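Local structure of ComZ (Thermus thermophilus, 6QVI) at residues E136-A141 with A492-I497. The protein is a competence-associated pilin that probably acts as a DNA receptor at the tip of a pilus during natural transformation. Residues are numbered along the deposited sequence; the frame is centred on the assembly and turned at random.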
ATOM      1  N   GLU A 136      -2.488   1.785  -2.912  1.00 66.92           N
ATOM      2  CA  GLU A 136      -3.580   1.429  -2.013  1.00 80.56           C
ATOM      3  C   GLU A 136      -4.701   0.810  -2.831  1.00 84.64           C
ATOM      4  O   GLU A 136      -5.462   1.531  -3.490  1.00 89.43           O
ATOM      5  CB  GLU A 136      -4.071   2.627  -1.212  1.00 86.83           C
ATOM      6  CG  GLU A 136      -3.035   3.103  -0.220  1.00 98.58           C
ATOM      7  CD  GLU A 136      -3.598   4.094   0.767  1.00106.65           C
ATOM      8  OE1 GLU A 136      -4.776   4.487   0.602  1.00109.28           O
ATOM      9  OE2 GLU A 136      -2.865   4.467   1.716  1.00108.74           O
ATOM     10  N   GLN A 137      -4.782  -0.524  -2.798  1.00 71.53           N
ATOM     11  CA  GLN A 137      -5.797  -1.215  -3.576  1.00 66.25           C
ATOM     12  C   GLN A 137      -6.262  -2.448  -2.803  1.00 70.39           C
ATOM     13  O   GLN A 137      -5.522  -3.016  -1.993  1.00 72.96           O
ATOM     14  CB  GLN A 137      -5.242  -1.574  -4.973  1.00 46.73           C
ATOM     15  CG  GLN A 137      -4.042  -2.525  -4.887  1.00 63.52           C
ATOM     16  CD  GLN A 137      -2.721  -1.831  -4.613  1.00 67.99           C
ATOM     17  OE1 GLN A 137      -2.352  -0.894  -5.304  1.00 76.36           O
ATOM     18  NE2 GLN A 137      -2.036  -2.250  -3.560  1.00 72.39           N
ATOM     19  N   ALA A 138      -7.490  -2.886  -3.081  1.00 68.44           N
ATOM     20  CA  ALA A 138      -7.946  -4.102  -2.428  1.00 60.10           C
ATOM     21  C   ALA A 138      -7.298  -5.314  -3.042  1.00 52.98           C
ATOM     22  O   ALA A 138      -7.052  -6.303  -2.337  1.00 49.85           O
ATOM     23  CB  ALA A 138      -9.466  -4.257  -2.517  1.00 61.16           C
ATOM     24  N   ILE A 139      -7.032  -5.265  -4.319  1.00 52.83           N
ATOM     25  CA  ILE A 139      -6.461  -6.389  -4.978  1.00 62.78           C
ATOM     26  C   ILE A 139      -5.397  -6.000  -5.917  1.00 55.44           C
ATOM     27  O   ILE A 139      -5.640  -5.281  -6.820  1.00 46.84           O
ATOM     28  CB  ILE A 139      -7.500  -7.036  -5.870  1.00 63.88           C
ATOM     29  CG1 ILE A 139      -8.526  -7.763  -5.051  1.00 67.33           C
ATOM     30  CG2 ILE A 139      -6.872  -8.027  -6.806  1.00 58.86           C
ATOM     31  CD1 ILE A 139      -9.565  -8.397  -5.920  1.00 79.19           C
ATOM     32  N   PHE A 140      -4.212  -6.519  -5.718  1.00 50.76           N
ATOM     33  CA  PHE A 140      -3.141  -6.246  -6.610  1.00 52.44           C
ATOM     34  C   PHE A 140      -2.929  -7.532  -7.327  1.00 53.55           C
ATOM     35  O   PHE A 140      -2.639  -8.494  -6.713  1.00 61.49           O
ATOM     36  CB  PHE A 140      -1.925  -5.900  -5.817  1.00 53.43           C
ATOM     37  CG  PHE A 140      -0.776  -5.520  -6.648  1.00 52.54           C
ATOM     38  CD1 PHE A 140      -0.383  -4.238  -6.728  1.00 58.78           C
ATOM     39  CD2 PHE A 140      -0.106  -6.452  -7.347  1.00 57.56           C
ATOM     40  CE1 PHE A 140       0.677  -3.877  -7.489  1.00 60.62           C
ATOM     41  CE2 PHE A 140       0.957  -6.112  -8.111  1.00 64.42           C
ATOM     42  CZ  PHE A 140       1.352  -4.816  -8.186  1.00 65.49           C
ATOM     43  N   ALA A 141      -3.085  -7.559  -8.630  1.00 51.15           N
ATOM     44  CA  ALA A 141      -2.936  -8.788  -9.365  1.00 51.08           C
ATOM     45  C   ALA A 141      -1.676  -8.863 -10.141  1.00 59.29           C
ATOM     46  O   ALA A 141      -1.205  -7.889 -10.625  1.00 69.25           O
ATOM     47  CB  ALA A 141      -4.093  -8.990 -10.283  1.00 58.71           C
ATOM     48  N   ALA A 492     -17.823 -13.061  -4.577  1.00 74.84           N
ATOM     49  CA  ALA A 492     -17.089 -12.872  -3.340  1.00 67.07           C
ATOM     50  C   ALA A 492     -16.706 -11.402  -3.237  1.00 67.15           C
ATOM     51  O   ALA A 492     -16.809 -10.655  -4.207  1.00 71.30           O
ATOM     52  CB  ALA A 492     -15.855 -13.763  -3.298  1.00 60.50           C
ATOM     53  N   GLU A 493     -16.288 -10.966  -2.045  1.00 62.75           N
ATOM     54  CA  GLU A 493     -16.036  -9.544  -1.846  1.00 69.20           C
ATOM     55  C   GLU A 493     -14.739  -9.291  -1.086  1.00 74.62           C
ATOM     56  O   GLU A 493     -14.383 -10.027  -0.165  1.00 82.10           O
ATOM     57  CB  GLU A 493     -17.255  -8.872  -1.166  1.00 83.25           C
ATOM     58  CG  GLU A 493     -16.937  -7.565  -0.422  1.00100.71           C
ATOM     59  CD  GLU A 493     -18.171  -6.817   0.079  1.00108.61           C
ATOM     60  OE1 GLU A 493     -19.316  -7.227  -0.210  1.00111.13           O
ATOM     61  OE2 GLU A 493     -17.985  -5.758   0.706  1.00112.86           O
ATOM     62  N   VAL A 494     -14.036  -8.229  -1.464  1.00 73.94           N
ATOM     63  CA  VAL A 494     -12.814  -7.827  -0.791  1.00 73.40           C
ATOM     64  C   VAL A 494     -12.983  -6.384  -0.362  1.00 78.19           C
ATOM     65  O   VAL A 494     -13.366  -5.529  -1.169  1.00 89.86           O
ATOM     66  CB  VAL A 494     -11.549  -7.976  -1.666  1.00 66.21           C
ATOM     67  CG1 VAL A 494     -10.292  -7.653  -0.830  1.00 57.60           C
ATOM     68  CG2 VAL A 494     -11.443  -9.369  -2.313  1.00 62.12           C
ATOM     69  N   VAL A 495     -12.658  -6.097   0.889  1.00 65.76           N
ATOM     70  CA  VAL A 495     -12.852  -4.768   1.425  1.00 66.47           C
ATOM     71  C   VAL A 495     -11.493  -4.223   1.804  1.00 71.27           C
ATOM     72  O   VAL A 495     -10.842  -4.729   2.726  1.00 73.52           O
ATOM     73  CB  VAL A 495     -13.806  -4.785   2.617  1.00 68.51           C
ATOM     74  CG1 VAL A 495     -13.949  -3.395   3.222  1.00 69.92           C
ATOM     75  CG2 VAL A 495     -15.161  -5.316   2.142  1.00 68.59           C
ATOM     76  N   TYR A 496     -11.044  -3.214   1.071  1.00 73.62           N
ATOM     77  CA  TYR A 496      -9.726  -2.685   1.338  1.00 77.14           C
ATOM     78  C   TYR A 496      -9.776  -1.845   2.600  1.00 80.50           C
ATOM     79  O   TYR A 496     -10.533  -0.875   2.684  1.00 98.60           O
ATOM     80  CB  TYR A 496      -9.213  -1.889   0.151  1.00 78.02           C
ATOM     81  CG  TYR A 496      -7.946  -1.142   0.488  1.00 83.31           C
ATOM     82  CD1 TYR A 496      -7.728   0.127   0.007  1.00 76.47           C
ATOM     83  CD2 TYR A 496      -6.924  -1.749   1.211  1.00 86.65           C
ATOM     84  CE1 TYR A 496      -6.574   0.794   0.289  1.00 81.30           C
ATOM     85  CE2 TYR A 496      -5.751  -1.069   1.509  1.00 85.19           C
ATOM     86  CZ  TYR A 496      -5.584   0.199   1.040  1.00 86.24           C
ATOM     87  OH  TYR A 496      -4.425   0.886   1.329  1.00 92.45           O
ATOM     88  N   ILE A 497      -8.944  -2.198   3.570  1.00 66.76           N
ATOM     89  CA  ILE A 497      -8.805  -1.431   4.792  1.00 68.87           C
ATOM     90  C   ILE A 497      -7.344  -1.022   4.911  1.00 76.35           C
ATOM     91  O   ILE A 497      -6.470  -1.863   5.149  1.00 77.98           O
ATOM     92  CB  ILE A 497      -9.246  -2.228   6.020  1.00 75.36           C
ATOM     93  CG1 ILE A 497     -10.712  -2.591   5.919  1.00 77.37           C
ATOM     94  CG2 ILE A 497      -8.997  -1.444   7.293  1.00 79.49           C
ATOM     95  CD1 ILE A 497     -11.250  -3.266   7.179  1.00 78.00           C
TER
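Glu-136 OE2 is the best-held polar atom among the touching side chains, with one grip, a salt bridge to NE of Arg-498, two residues beyond Tyr-496 and just outside the contact itself. No hydrogen bond joins 136-141 to 492-497; between them there are only van der Waals contacts. The Glu-136 chain, extended beyond CG, crosses the tip of Tyr-496 at about a right angle, its carboxylate plane turned 71° from the ring. Its aliphatic part does the touching: CB lies 3.4 Å from Tyr-496 CE1. With CG anti to its backbone N (chi1 171°), Tyr-496 reaches across the backbone of 136-138. Gln-137 O sits over one ring face, offset toward the rim and 3.7 Å from Tyr-496 CD2. At the root of the ring, Ala-138 CB meets both Tyr-496 CB at 3.6 Å and Val-494 CG1 at 3.9 Å. The other Val-494 branch, CG2, meets the tip of Ile-139, CD1, at 4.2 Å. An alanine in place of Tyr-496 would probably leave the Gln-137 carbonyl without the ring it lies over, cost Glu-136 CB and CG their ring and hydroxyl contacts, and loosen the packing of this backbone. Phe-475 touches both Ile-139 and Val-494, while Ile-156 packs on Ala-138 and Ile-139. Strands 139-141 and 491-496 pair in parallel with different neighbours, their side chains meeting in a buried core, an arrangement characteristic of the interior of a beta-solenoid domain.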